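Local coordinates for PbSGBP-B lipoprotein (Prevotella bryantii B14, PDB 6D2Y), which probably binds polysaccharides at the bacterial cell surface, as a lipoprotein encoded in a polysaccharide utilization locus, at residues V108-Y113 with S204-S209; S240-R245 with C358-F363; A303-W308 with I454-N459; A323-G328 with I426-G431. All blocks are in the same frame, centred on the assembly; numbering follows the deposited sequence. Where two conformers were deposited one is given.

Interaction 1 (V108-Y113 with S204-S209); sequences VTDKMY and SDKYGS
A beta hairpin of the IPT/TIG domain meets a loop of the preceding beta module here, Lys206 at the hairpin's tip reaching Asp110. The hairpin joins strands 200-205 and 208-215 through a type I turn from Asp205 to Gly208. Its backbone is closed by the bond from Asp205 N to Gly208 O, 3.2 Å, and a weaker one back from Gly208 N to Asp205 O. Asp205 OD1 also takes the Tyr207 N-H at 3.1 Å from above the carboxylate plane, an Asx turn within the hairpin's tip. From there Lys206 runs out with CG anti to the backbone N (chi1 -166°) and stays extended until a bend at its last torsion sets NZ before the carboxylate. Asp110 arrives from the opposite direction, and both of its oxygens face the ammonium through their syn lone pairs: NZ of Lys206 lies 2.8 Å from Asp110 OD1 and 2.8 Å from Asp110 OD2. The equal distances place the ammonium evenly between the oxygens, a bidentate salt bridge. Val108 supplies the apolar side, its CG2 lying 3.9 Å from Lys206 CE. Tyr207 OH is farther, 4.2 Å from that same Val108 CG2, and is hydrogen-bonded to Tyr159. Around the contact, Asn80 OD1 holds the backbone N-H groups of Thr109 and Asp110, and Val108 O accepts from Asn161. Strand 111-116, which follows the loop, lies in a mixed sheet between strands 121-129 and 74-79, while the hairpin strands belong to a separate four-stranded antiparallel sheet; the salt bridge spans the two modules.

Interaction 2 (S240-R245 with C358-F363); sequences SGWHDR and CNNTWF
Two irregular loops meet at Trp242 and Cys358, the chain being extended through Cys358 and Asn359. Most of the contact on the first side comes from Trp242. Cys358 approaches its indole obliquely: Cys358 CB lies 3.3 Å from Trp242 NE1 and 3.5 Å from Trp242 CZ2. The thiol sulfur, placed beside the backbone N by a chi1 of -61°, makes an oblique sulfur-aromatic contact, SG lying 4.6 Å from the centroid of the five-membered ring of Trp242. Next along the chain, Asn359 offers its backbone, with its N over one face of the indole near the rim and its CA 3.8 Å from Trp242 CH2. Asn360 meets the far edge instead: its ND2 is in the ring plane, 3.8 Å from Trp242 CZ3, and amide and indole stand 82° apart. The Asn359 side chain turns away to form an Asx turn within the 358-363 loop, OD1 accepting from Thr361 N at 3.0 Å in the carbonyl plane. Outside the two loops, Trp283 packs edge-to-face with Trp242, and Glu281 accepts the Trp242 backbone N-H. A glycerol, probably from the crystallisation liquor, lies about 4 Å from the Asn360 side chain. With no hydrogen bond or ion pair across it, this surface contact rests on van der Waals packing and an oblique sulfur-aromatic contact around the indole.

Interaction 3 (A303-W308 with I454-N459); sequences ADFSDW and IRVVPN
Val456 stands over one face of the Phe305 ring, touching it with a methyl group in a CH-pi contact. The methyl is CG1, 4.0 Å from the ring centroid and 20° off the ring normal, shifted from the centre toward the rim. The closest ring atom is CZ, 3.7 Å from Val456 CG1, so the valine covers the outer end of the ring rather than the part near its root. A chi1 of 58° puts CG1 between the backbone N and the carbonyl carbon of Val456, while CG2, anti to the N, approaches the same ring, 4.0 Å from Phe305 CE2. The two side chains thus meet at a slant, with both valine branches and CB engaged. Ala303 adds a second apolar surface: its CB lies 3.8 Å from Val456 CG1, which thus touches both Ala303 and Phe305. The backbone between them also passes close, Asp304 O lying 4.2 Å from Val456 CG1. No hydrogen bond crosses the contact. The Asp304 carboxylate takes no part; its OD2 forms a salt bridge with Lys311, which also binds Ser306 O. Phe305 itself stacks with Phe421. The loop carrying Ala303 and Phe305 links the short helix 299-302 to strand 311-318, and both residues also touch Leu223 of strand 222-224. Strand 449-458 is paired antiparallel with strands 222-224 and 311-318; the loop packs on Val456 near the end of this strand, which also carries the magnesium ligand Asp452.

Interaction 4 (A323-G328 with I426-G431); sequences AGWGAG and IFLIKG
The Trp325 indole has Gly328 O at its edge, in the ring plane, and meets Leu428 obliquely; the ring of Trp377 packs against it edge-to-face. A second flat group, the Phe427 ring, has Ile429 CG2 over one face, offset toward the rim. Trp325 NE1 donates to Gly328 O at 3.0 Å with an N-H...O angle of 139°, the donor being tilted 24° from the carbonyl plane. The same N-H makes a weak bond to Ala327 O, so two successive carbonyls share one donor and the loop is curled round the indole edge. With CG anti to the backbone N (chi1 174°), the ring is directed toward strand 423-428. There Leu428 CD2 lies 4.1 Å from Trp325 NE1, and Leu428 CG lies 4.2 Å from Trp325 CZ2. The Gly328 carbonyl that accepts the indole proton also faces the leucine, its O being 3.9 Å from Leu428 CG. Backbones come close as well, Gly328 C lying 4.2 Å from Ile429 N, although no hydrogen bond joins the two segments. All the touching residues are buried. Met330 and Ile449 touch both Trp325 and Leu428, and Ile261 also touches the leucine. Since Ile261 and Ile449 come from the sheet of strands 258-261 and 449-458, whereas Leu428 and Met330 belong to the other, the arrangement is the interior packing of a beta sandwich, with a loop tryptophan packed into it beside Leu428.

Interaction 1 comes first along the chain and stands apart, joining two beta modules; its centre is about 56 Å from that of interaction 2 and 36 Å from that of interaction 3. The other three lie in the glycan-binding family region. Interactions 2 and 4, centres about 17 Å apart, touch through Phe363 CE1 and Phe427 CD2 at 3.7 Å. Interaction 4 is nested within the loop closed by interaction 3, their nearest atoms about 5 Å apart, and each uses a strand of a different sheet, 423-428 and 449-458. Segments of interaction 2 alternate with those of both, so distant parts of the sequence interlace in one beta-sandwich domain that follows the two modules joined by interaction 1.

Interaction 1 (V108-Y113 with S204-S209)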
loop_
_atom_site.group_PDB
_atom_site.type_symbol
_atom_site.label_atom_id
_atom_site.label_comp_id
_atom_site.label_asym_id
_atom_site.label_seq_id
_atom_site.Cartn_x
_atom_site.Cartn_y
_atom_site.Cartn_z
ATOM N N VAL A 108 5.858 -29.119 -1.680
ATOM C CA VAL A 108 4.483 -29.452 -2.031
ATOM C C VAL A 108 4.496 -30.538 -3.097
ATOM O O VAL A 108 5.192 -30.422 -4.114
ATOM C CB VAL A 108 3.713 -28.203 -2.500
ATOM C CG1 VAL A 108 4.463 -27.466 -3.599
ATOM C CG2 VAL A 108 2.311 -28.574 -2.978
ATOM N N THR A 109 3.742 -31.606 -2.855
ATOM C CA THR A 109 3.614 -32.685 -3.820
ATOM C C THR A 109 2.169 -32.959 -4.201
ATOM O O THR A 109 1.925 -33.830 -5.045
ATOM C CB THR A 109 4.256 -33.975 -3.285
ATOM O OG1 THR A 109 3.791 -34.238 -1.955
ATOM C CG2 THR A 109 5.773 -33.844 -3.275
ATOM N N ASP A 110 1.210 -32.239 -3.619
ATOM C CA ASP A 110 -0.215 -32.431 -3.893
ATOM C C ASP A 110 -0.620 -33.885 -3.669
ATOM O O ASP A 110 -1.268 -34.521 -4.503
ATOM C CB ASP A 110 -0.573 -31.967 -5.306
ATOM C CG ASP A 110 -0.559 -30.455 -5.444
ATOM O OD1 ASP A 110 -0.583 -29.753 -4.410
ATOM O OD2 ASP A 110 -0.531 -29.968 -6.594
ATOM N N LYS A 111 -0.211 -34.416 -2.521
ATOM C CA LYS A 111 -0.568 -35.764 -2.115
ATOM C C LYS A 111 -0.765 -35.792 -0.608
ATOM O O LYS A 111 -0.105 -35.054 0.130
ATOM C CB LYS A 111 0.507 -36.787 -2.527
ATOM C CG LYS A 111 0.652 -36.958 -4.035
ATOM C CD LYS A 111 1.833 -37.832 -4.414
ATOM C CE LYS A 111 2.122 -37.732 -5.906
ATOM N NZ LYS A 111 0.932 -38.085 -6.728
HETATM N N MSE A 112 -1.691 -36.633 -0.164
HETATM C CA MSE A 112 -1.856 -36.929 1.257
HETATM C C MSE A 112 -1.327 -38.339 1.494
HETATM O O MSE A 112 -1.839 -39.299 0.921
HETATM C CB MSE A 112 -3.325 -36.818 1.677
HETATM C CG MSE A 112 -3.762 -37.771 2.792
HETATM SE SE MSE A 112 -5.594 -37.428 3.404
HETATM C CE MSE A 112 -6.531 -38.553 2.162
ATOM N N TYR A 113 -0.292 -38.460 2.315
ATOM C CA TYR A 113 0.378 -39.735 2.523
ATOM C C TYR A 113 -0.251 -40.451 3.710
ATOM O O TYR A 113 -0.301 -39.907 4.816
ATOM C CB TYR A 113 1.876 -39.531 2.743
ATOM C CG TYR A 113 2.552 -38.778 1.620
ATOM C CD1 TYR A 113 3.066 -39.442 0.515
ATOM C CD2 TYR A 113 2.669 -37.396 1.664
ATOM C CE1 TYR A 113 3.683 -38.752 -0.515
ATOM C CE2 TYR A 113 3.281 -36.699 0.641
ATOM C CZ TYR A 113 3.787 -37.382 -0.445
ATOM O OH TYR A 113 4.400 -36.695 -1.469
ATOM N N SER A 204 2.755 -14.233 -9.747
ATOM C CA SER A 204 2.102 -15.523 -9.921
ATOM C C SER A 204 2.936 -16.624 -9.289
ATOM O O SER A 204 4.168 -16.597 -9.355
ATOM C CB SER A 204 1.879 -15.834 -11.406
ATOM O OG SER A 204 3.106 -15.845 -12.115
ATOM N N ASP A 205 2.256 -17.589 -8.679
ATOM C CA ASP A 205 2.907 -18.785 -8.158
ATOM C C ASP A 205 1.947 -19.957 -8.340
ATOM O O ASP A 205 1.011 -19.888 -9.144
ATOM C CB ASP A 205 3.352 -18.572 -6.698
ATOM C CG ASP A 205 2.192 -18.310 -5.752
ATOM O OD1 ASP A 205 1.023 -18.342 -6.191
ATOM O OD2 ASP A 205 2.456 -18.071 -4.554
ATOM N N LYS A 206 2.171 -21.035 -7.583
ATOM C CA LYS A 206 1.358 -22.237 -7.736
ATOM C C LYS A 206 -0.104 -21.986 -7.395
ATOM O O LYS A 206 -0.990 -22.638 -7.957
ATOM C CB LYS A 206 1.917 -23.359 -6.857
ATOM C CG LYS A 206 1.360 -24.737 -7.172
ATOM C CD LYS A 206 1.737 -25.747 -6.098
ATOM C CE LYS A 206 1.195 -27.125 -6.434
ATOM N NZ LYS A 206 -0.101 -27.372 -5.747
ATOM N N TYR A 207 -0.379 -21.044 -6.499
ATOM C CA TYR A 207 -1.710 -20.874 -5.936
ATOM C C TYR A 207 -2.511 -19.754 -6.588
ATOM O O TYR A 207 -3.634 -19.486 -6.151
ATOM C CB TYR A 207 -1.602 -20.638 -4.427
ATOM C CG TYR A 207 -0.783 -21.705 -3.730
ATOM C CD1 TYR A 207 -1.216 -23.024 -3.696
ATOM C CD2 TYR A 207 0.428 -21.397 -3.120
ATOM C CE1 TYR A 207 -0.475 -24.005 -3.069
ATOM C CE2 TYR A 207 1.179 -22.375 -2.489
ATOM C CZ TYR A 207 0.721 -23.677 -2.467
ATOM O OH TYR A 207 1.458 -24.658 -1.842
ATOM N N GLY A 208 -1.978 -19.102 -7.619
ATOM C CA GLY A 208 -2.754 -18.115 -8.346
ATOM C C GLY A 208 -1.996 -16.878 -8.783
ATOM O O GLY A 208 -0.807 -16.724 -8.485
ATOM N N SER A 209 -2.686 -15.988 -9.496
ATOM C CA SER A 209 -2.127 -14.737 -9.986
ATOM C C SER A 209 -2.899 -13.571 -9.388
ATOM O O SER A 209 -4.127 -13.624 -9.269
ATOM C CB SER A 209 -2.189 -14.661 -11.515
ATOM O OG SER A 209 -1.131 -15.383 -12.114
#

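Interaction 2 (S240-R245 with C358-F363)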
loop_
_atom_site.group_PDB
_atom_site.type_symbol
_atom_site.label_atom_id
_atom_site.label_comp_id
_atom_site.label_asym_id
_atom_site.label_seq_id
_atom_site.Cartn_x
_atom_site.Cartn_y
_atom_site.Cartn_z
ATOM N N SER A 240 1.778 27.444 -5.413
ATOM C CA SER A 240 0.587 28.242 -5.673
ATOM C C SER A 240 -0.064 28.631 -4.354
ATOM O O SER A 240 -1.134 28.125 -4.005
ATOM C CB SER A 240 -0.401 27.482 -6.558
ATOM O OG SER A 240 -1.524 28.289 -6.868
ATOM N N GLY A 241 0.585 29.520 -3.611
ATOM C CA GLY A 241 0.111 29.907 -2.299
ATOM C C GLY A 241 0.940 31.030 -1.718
ATOM O O GLY A 241 1.443 31.883 -2.457
ATOM N N TRP A 242 1.101 31.034 -0.396
ATOM C CA TRP A 242 1.844 32.092 0.277
ATOM C C TRP A 242 3.318 31.754 0.461
ATOM O O TRP A 242 4.180 32.606 0.226
ATOM C CB TRP A 242 1.215 32.385 1.641
ATOM C CG TRP A 242 0.032 33.296 1.581
ATOM C CD1 TRP A 242 -0.370 34.051 0.517
ATOM C CD2 TRP A 242 -0.909 33.548 2.630
ATOM N NE1 TRP A 242 -1.502 34.759 0.842
ATOM C CE2 TRP A 242 -1.854 34.466 2.134
ATOM C CE3 TRP A 242 -1.041 33.087 3.944
ATOM C CZ2 TRP A 242 -2.915 34.935 2.904
ATOM C CZ3 TRP A 242 -2.098 33.551 4.706
ATOM C CH2 TRP A 242 -3.021 34.465 4.185
ATOM N N HIS A 243 3.626 30.528 0.871
ATOM C CA HIS A 243 4.981 30.139 1.254
ATOM C C HIS A 243 5.539 29.184 0.204
ATOM O O HIS A 243 5.234 27.986 0.209
ATOM C CB HIS A 243 4.969 29.524 2.649
ATOM C CG HIS A 243 4.175 30.321 3.638
ATOM N ND1 HIS A 243 2.939 29.920 4.099
ATOM C CD2 HIS A 243 4.430 31.511 4.231
ATOM C CE1 HIS A 243 2.475 30.822 4.947
ATOM N NE2 HIS A 243 3.359 31.797 5.044
ATOM N N ASP A 244 6.365 29.722 -0.689
ATOM C CA ASP A 244 6.895 28.960 -1.810
ATOM C C ASP A 244 8.013 28.033 -1.353
ATOM O O ASP A 244 8.879 28.418 -0.563
ATOM C CB ASP A 244 7.416 29.905 -2.893
ATOM C CG ASP A 244 6.438 31.009 -3.225
ATOM O OD1 ASP A 244 5.230 30.717 -3.349
ATOM O OD2 ASP A 244 6.875 32.170 -3.367
ATOM N N ARG A 245 7.998 26.809 -1.868
ATOM C CA ARG A 245 8.973 25.799 -1.498
ATOM C C ARG A 245 9.978 25.590 -2.622
ATOM O O ARG A 245 9.729 25.921 -3.785
ATOM C CB ARG A 245 8.283 24.476 -1.149
ATOM C CG ARG A 245 7.418 24.543 0.099
ATOM C CD ARG A 245 8.211 24.214 1.359
ATOM N NE ARG A 245 9.162 25.265 1.715
ATOM C CZ ARG A 245 8.838 26.380 2.363
ATOM N NH1 ARG A 245 7.581 26.598 2.731
ATOM N NH2 ARG A 245 9.772 27.277 2.646
ATOM N N CYS A 358 -7.029 33.639 -0.348
ATOM C CA CYS A 358 -5.848 33.168 0.365
ATOM C C CYS A 358 -6.085 33.201 1.869
ATOM O O CYS A 358 -6.553 34.206 2.413
ATOM C CB CYS A 358 -4.635 34.023 0.004
ATOM S SG CYS A 358 -4.184 34.002 -1.744
ATOM N N ASN A 359 -5.757 32.099 2.539
ATOM C CA ASN A 359 -5.875 32.019 3.988
ATOM C C ASN A 359 -5.072 30.825 4.476
ATOM O O ASN A 359 -4.698 29.945 3.697
ATOM C CB ASN A 359 -7.337 31.902 4.433
ATOM C CG ASN A 359 -7.912 30.519 4.185
ATOM O OD1 ASN A 359 -7.805 29.630 5.030
ATOM N ND2 ASN A 359 -8.533 30.335 3.026
ATOM N N ASN A 360 -4.803 30.811 5.784
ATOM C CA ASN A 360 -4.165 29.666 6.425
ATOM C C ASN A 360 -4.974 29.173 7.619
ATOM O O ASN A 360 -4.416 28.542 8.521
ATOM C CB ASN A 360 -2.730 29.994 6.852
ATOM C CG ASN A 360 -2.648 31.214 7.748
ATOM O OD1 ASN A 360 -3.657 31.708 8.247
ATOM N ND2 ASN A 360 -1.430 31.701 7.965
ATOM N N THR A 361 -6.273 29.462 7.644
ATOM C CA THR A 361 -7.162 29.001 8.700
ATOM C C THR A 361 -8.035 27.830 8.272
ATOM O O THR A 361 -8.651 27.191 9.130
ATOM C CB THR A 361 -8.069 30.147 9.172
ATOM O OG1 THR A 361 -8.936 30.545 8.103
ATOM C CG2 THR A 361 -7.239 31.344 9.610
ATOM N N TRP A 362 -8.095 27.531 6.972
ATOM C CA TRP A 362 -9.061 26.557 6.479
ATOM C C TRP A 362 -8.727 25.137 6.919
ATOM O O TRP A 362 -9.632 24.305 7.048
ATOM C CB TRP A 362 -9.149 26.634 4.956
ATOM C CG TRP A 362 -7.917 26.159 4.260
ATOM C CD1 TRP A 362 -6.769 26.868 4.045
ATOM C CD2 TRP A 362 -7.703 24.865 3.686
ATOM N NE1 TRP A 362 -5.855 26.094 3.372
ATOM C CE2 TRP A 362 -6.403 24.860 3.140
ATOM C CE3 TRP A 362 -8.483 23.710 3.580
ATOM C CZ2 TRP A 362 -5.869 23.746 2.497
ATOM C CZ3 TRP A 362 -7.948 22.605 2.945
ATOM C CH2 TRP A 362 -6.656 22.631 2.410
ATOM N N PHE A 363 -7.451 24.835 7.153
ATOM C CA PHE A 363 -7.061 23.503 7.592
ATOM C C PHE A 363 -7.009 23.367 9.108
ATOM O O PHE A 363 -6.682 22.284 9.606
ATOM C CB PHE A 363 -5.709 23.104 6.979
ATOM C CG PHE A 363 -4.585 24.052 7.292
ATOM C CD1 PHE A 363 -3.821 23.891 8.435
ATOM C CD2 PHE A 363 -4.280 25.093 6.431
ATOM C CE1 PHE A 363 -2.783 24.758 8.722
ATOM C CE2 PHE A 363 -3.242 25.962 6.712
ATOM C CZ PHE A 363 -2.493 25.793 7.858
#

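Interaction 3 (A303-W308 with I454-N459)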
loop_
_atom_site.group_PDB
_atom_site.type_symbol
_atom_site.label_atom_id
_atom_site.label_comp_id
_atom_site.label_asym_id
_atom_site.label_seq_id
_atom_site.Cartn_x
_atom_site.Cartn_y
_atom_site.Cartn_z
ATOM N N ALA A 303 -6.529 15.250 -12.345
ATOM C CA ALA A 303 -6.629 13.807 -12.202
ATOM C C ALA A 303 -8.028 13.442 -11.725
ATOM O O ALA A 303 -8.729 14.251 -11.113
ATOM C CB ALA A 303 -5.578 13.256 -11.227
ATOM N N ASP A 304 -8.428 12.205 -12.011
ATOM C CA ASP A 304 -9.779 11.751 -11.705
ATOM C C ASP A 304 -9.860 11.280 -10.258
ATOM O O ASP A 304 -9.209 10.303 -9.879
ATOM C CB ASP A 304 -10.197 10.633 -12.656
ATOM C CG ASP A 304 -11.667 10.287 -12.533
ATOM O OD1 ASP A 304 -12.469 10.792 -13.346
ATOM O OD2 ASP A 304 -12.019 9.513 -11.619
ATOM N N PHE A 305 -10.674 11.967 -9.458
ATOM C CA PHE A 305 -10.869 11.631 -8.056
ATOM C C PHE A 305 -12.200 10.936 -7.796
ATOM O O PHE A 305 -12.571 10.754 -6.632
ATOM C CB PHE A 305 -10.769 12.888 -7.191
ATOM C CG PHE A 305 -9.361 13.354 -6.947
ATOM C CD1 PHE A 305 -8.727 14.193 -7.849
ATOM C CD2 PHE A 305 -8.674 12.962 -5.809
ATOM C CE1 PHE A 305 -7.434 14.627 -7.624
ATOM C CE2 PHE A 305 -7.384 13.395 -5.577
ATOM C CZ PHE A 305 -6.762 14.227 -6.485
ATOM N N SER A 306 -12.929 10.558 -8.844
ATOM C CA SER A 306 -14.184 9.844 -8.653
ATOM C C SER A 306 -13.928 8.519 -7.945
ATOM O O SER A 306 -12.889 7.879 -8.136
ATOM C CB SER A 306 -14.876 9.604 -9.996
ATOM O OG SER A 306 -14.078 8.801 -10.849
ATOM N N ASP A 307 -14.892 8.114 -7.114
ATOM C CA ASP A 307 -14.766 6.916 -6.285
ATOM C C ASP A 307 -13.474 6.964 -5.473
ATOM O O ASP A 307 -12.647 6.050 -5.506
ATOM C CB ASP A 307 -14.840 5.645 -7.136
ATOM C CG ASP A 307 -16.143 5.533 -7.908
ATOM O OD1 ASP A 307 -17.195 5.934 -7.366
ATOM O OD2 ASP A 307 -16.115 5.039 -9.054
ATOM N N TRP A 308 -13.309 8.063 -4.731
ATOM C CA TRP A 308 -12.065 8.313 -4.010
ATOM C C TRP A 308 -11.824 7.302 -2.896
ATOM O O TRP A 308 -10.670 7.061 -2.526
ATOM C CB TRP A 308 -12.071 9.731 -3.442
ATOM C CG TRP A 308 -13.227 10.012 -2.535
ATOM C CD1 TRP A 308 -13.307 9.747 -1.199
ATOM C CD2 TRP A 308 -14.475 10.618 -2.898
ATOM N NE1 TRP A 308 -14.526 10.148 -0.707
ATOM C CE2 TRP A 308 -15.261 10.685 -1.731
ATOM C CE3 TRP A 308 -15.003 11.109 -4.096
ATOM C CZ2 TRP A 308 -16.546 11.225 -1.727
ATOM C CZ3 TRP A 308 -16.279 11.643 -4.091
ATOM C CH2 TRP A 308 -17.037 11.697 -2.913
ATOM N N ILE A 454 3.724 13.259 -6.907
ATOM C CA ILE A 454 2.466 13.259 -6.169
ATOM C C ILE A 454 1.344 12.880 -7.126
ATOM O O ILE A 454 1.088 13.581 -8.110
ATOM C CB ILE A 454 2.210 14.630 -5.528
ATOM C CG1 ILE A 454 3.421 15.081 -4.708
ATOM C CG2 ILE A 454 0.952 14.588 -4.670
ATOM C CD1 ILE A 454 3.404 16.561 -4.372
ATOM N N ARG A 455 0.659 11.774 -6.837
ATOM C CA ARG A 455 -0.368 11.249 -7.726
ATOM C C ARG A 455 -1.470 10.597 -6.901
ATOM O O ARG A 455 -1.300 10.305 -5.714
ATOM C CB ARG A 455 0.219 10.235 -8.719
ATOM C CG ARG A 455 0.899 9.040 -8.053
ATOM C CD ARG A 455 1.654 8.183 -9.060
ATOM N NE ARG A 455 2.295 7.025 -8.439
ATOM C CZ ARG A 455 3.538 7.019 -7.963
ATOM N NH1 ARG A 455 4.285 8.112 -8.028
ATOM N NH2 ARG A 455 4.037 5.919 -7.418
ATOM N N VAL A 456 -2.617 10.367 -7.544
ATOM C CA VAL A 456 -3.720 9.619 -6.949
ATOM C C VAL A 456 -4.010 8.412 -7.831
ATOM O O VAL A 456 -4.166 8.547 -9.051
ATOM C CB VAL A 456 -4.977 10.489 -6.741
ATOM C CG1 VAL A 456 -5.468 11.092 -8.050
ATOM C CG2 VAL A 456 -6.079 9.670 -6.081
ATOM N N VAL A 457 -4.078 7.236 -7.211
ATOM C CA VAL A 457 -4.057 5.967 -7.940
ATOM C C VAL A 457 -5.066 5.022 -7.329
ATOM O O VAL A 457 -5.351 5.074 -6.118
ATOM C CB VAL A 457 -2.646 5.332 -7.906
ATOM C CG1 VAL A 457 -2.315 4.812 -6.512
ATOM C CG2 VAL A 457 -2.462 4.249 -8.962
ATOM N N PRO A 458 -5.671 4.158 -8.147
ATOM C CA PRO A 458 -6.601 3.165 -7.603
ATOM C C PRO A 458 -5.923 2.253 -6.591
ATOM O O PRO A 458 -4.750 1.903 -6.725
ATOM C CB PRO A 458 -7.056 2.382 -8.840
ATOM C CG PRO A 458 -6.877 3.327 -9.967
ATOM C CD PRO A 458 -5.686 4.172 -9.625
ATOM N N ASN A 459 -6.688 1.870 -5.564
ATOM C CA ASN A 459 -6.160 0.962 -4.552
ATOM C C ASN A 459 -5.851 -0.406 -5.139
ATOM O O ASN A 459 -4.983 -1.121 -4.628
ATOM C CB ASN A 459 -7.149 0.840 -3.393
ATOM C CG ASN A 459 -7.147 2.061 -2.500
ATOM O OD1 ASN A 459 -6.425 3.024 -2.753
ATOM N ND2 ASN A 459 -7.962 2.032 -1.453
#

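Interaction 4 (A323-G328 with I426-G431)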
loop_
_atom_site.group_PDB
_atom_site.type_symbol
_atom_site.label_atom_id
_atom_site.label_comp_id
_atom_site.label_asym_id
_atom_site.label_seq_id
_atom_site.Cartn_x
_atom_site.Cartn_y
_atom_site.Cartn_z
ATOM N N ALA A 323 19.800 14.315 7.640
ATOM C CA ALA A 323 18.719 15.275 7.831
ATOM C C ALA A 323 17.436 14.525 8.192
ATOM O O ALA A 323 16.407 14.634 7.531
ATOM C CB ALA A 323 18.529 16.136 6.585
ATOM N N GLY A 324 17.501 13.756 9.276
ATOM C CA GLY A 324 16.381 12.920 9.655
ATOM C C GLY A 324 15.161 13.725 10.061
ATOM O O GLY A 324 15.252 14.865 10.517
ATOM N N TRP A 325 13.997 13.104 9.887
ATOM C CA TRP A 325 12.704 13.698 10.208
ATOM C C TRP A 325 12.156 12.982 11.434
ATOM O O TRP A 325 11.723 11.828 11.344
ATOM C CB TRP A 325 11.752 13.580 9.020
ATOM C CG TRP A 325 10.353 14.035 9.297
ATOM C CD1 TRP A 325 9.965 15.040 10.134
ATOM C CD2 TRP A 325 9.152 13.499 8.729
ATOM N NE1 TRP A 325 8.594 15.162 10.124
ATOM C CE2 TRP A 325 8.073 14.228 9.268
ATOM C CE3 TRP A 325 8.885 12.473 7.817
ATOM C CZ2 TRP A 325 6.748 13.964 8.926
ATOM C CZ3 TRP A 325 7.569 12.213 7.479
ATOM C CH2 TRP A 325 6.518 12.956 8.031
ATOM N N GLY A 326 12.176 13.663 12.576
ATOM C CA GLY A 326 11.799 13.028 13.822
ATOM C C GLY A 326 10.739 13.763 14.613
ATOM O O GLY A 326 10.375 13.333 15.712
ATOM N N ALA A 327 10.233 14.872 14.082
ATOM C CA ALA A 327 9.188 15.609 14.775
ATOM C C ALA A 327 8.303 16.300 13.752
ATOM O O ALA A 327 8.696 16.515 12.604
ATOM C CB ALA A 327 9.769 16.632 15.758
ATOM N N GLY A 328 7.098 16.644 14.185
ATOM C CA GLY A 328 6.183 17.376 13.348
ATOM C C GLY A 328 5.482 16.488 12.351
ATOM O O GLY A 328 6.021 16.144 11.292
ATOM N N ILE A 426 0.548 20.538 2.157
ATOM C CA ILE A 426 1.396 19.594 2.879
ATOM C C ILE A 426 2.123 20.395 3.947
ATOM O O ILE A 426 2.967 21.242 3.630
ATOM C CB ILE A 426 2.385 18.869 1.955
ATOM C CG1 ILE A 426 1.644 18.229 0.778
ATOM C CG2 ILE A 426 3.178 17.833 2.739
ATOM C CD1 ILE A 426 2.383 17.083 0.129
ATOM N N PHE A 427 1.794 20.134 5.211
ATOM C CA PHE A 427 2.277 20.932 6.332
ATOM C C PHE A 427 2.787 20.004 7.423
ATOM O O PHE A 427 2.030 19.181 7.949
ATOM C CB PHE A 427 1.165 21.840 6.867
ATOM C CG PHE A 427 1.662 23.010 7.673
ATOM C CD1 PHE A 427 3.017 23.228 7.851
ATOM C CD2 PHE A 427 0.767 23.891 8.257
ATOM C CE1 PHE A 427 3.470 24.302 8.595
ATOM C CE2 PHE A 427 1.214 24.967 9.002
ATOM C CZ PHE A 427 2.567 25.171 9.171
ATOM N N LEU A 428 4.068 20.141 7.759
ATOM C CA LEU A 428 4.673 19.426 8.880
ATOM C C LEU A 428 4.393 20.222 10.146
ATOM O O LEU A 428 5.071 21.212 10.430
ATOM C CB LEU A 428 6.172 19.262 8.664
ATOM C CG LEU A 428 6.737 18.042 7.942
ATOM C CD1 LEU A 428 5.960 17.716 6.679
ATOM C CD2 LEU A 428 8.192 18.317 7.614
ATOM N N ILE A 429 3.395 19.798 10.914
ATOM C CA ILE A 429 2.983 20.560 12.087
ATOM C C ILE A 429 2.190 19.647 13.009
ATOM O O ILE A 429 1.434 18.784 12.555
ATOM C CB ILE A 429 2.168 21.811 11.680
ATOM C CG1 ILE A 429 1.786 22.637 12.910
ATOM C CG2 ILE A 429 0.930 21.414 10.890
ATOM C CD1 ILE A 429 1.055 23.909 12.576
ATOM N N LYS A 430 2.381 19.838 14.311
ATOM C CA LYS A 430 1.542 19.230 15.334
ATOM C C LYS A 430 0.507 20.263 15.764
ATOM O O LYS A 430 0.853 21.287 16.361
ATOM C CB LYS A 430 2.375 18.755 16.523
ATOM C CG LYS A 430 1.540 18.273 17.695
ATOM C CD LYS A 430 2.231 18.540 19.020
ATOM C CE LYS A 430 1.510 17.844 20.160
ATOM N NZ LYS A 430 2.444 17.298 21.181
ATOM N N GLY A 431 -0.760 19.999 15.449
ATOM C CA GLY A 431 -1.813 20.923 15.803
ATOM C C GLY A 431 -2.315 20.726 17.219
ATOM O O GLY A 431 -2.187 19.658 17.816
#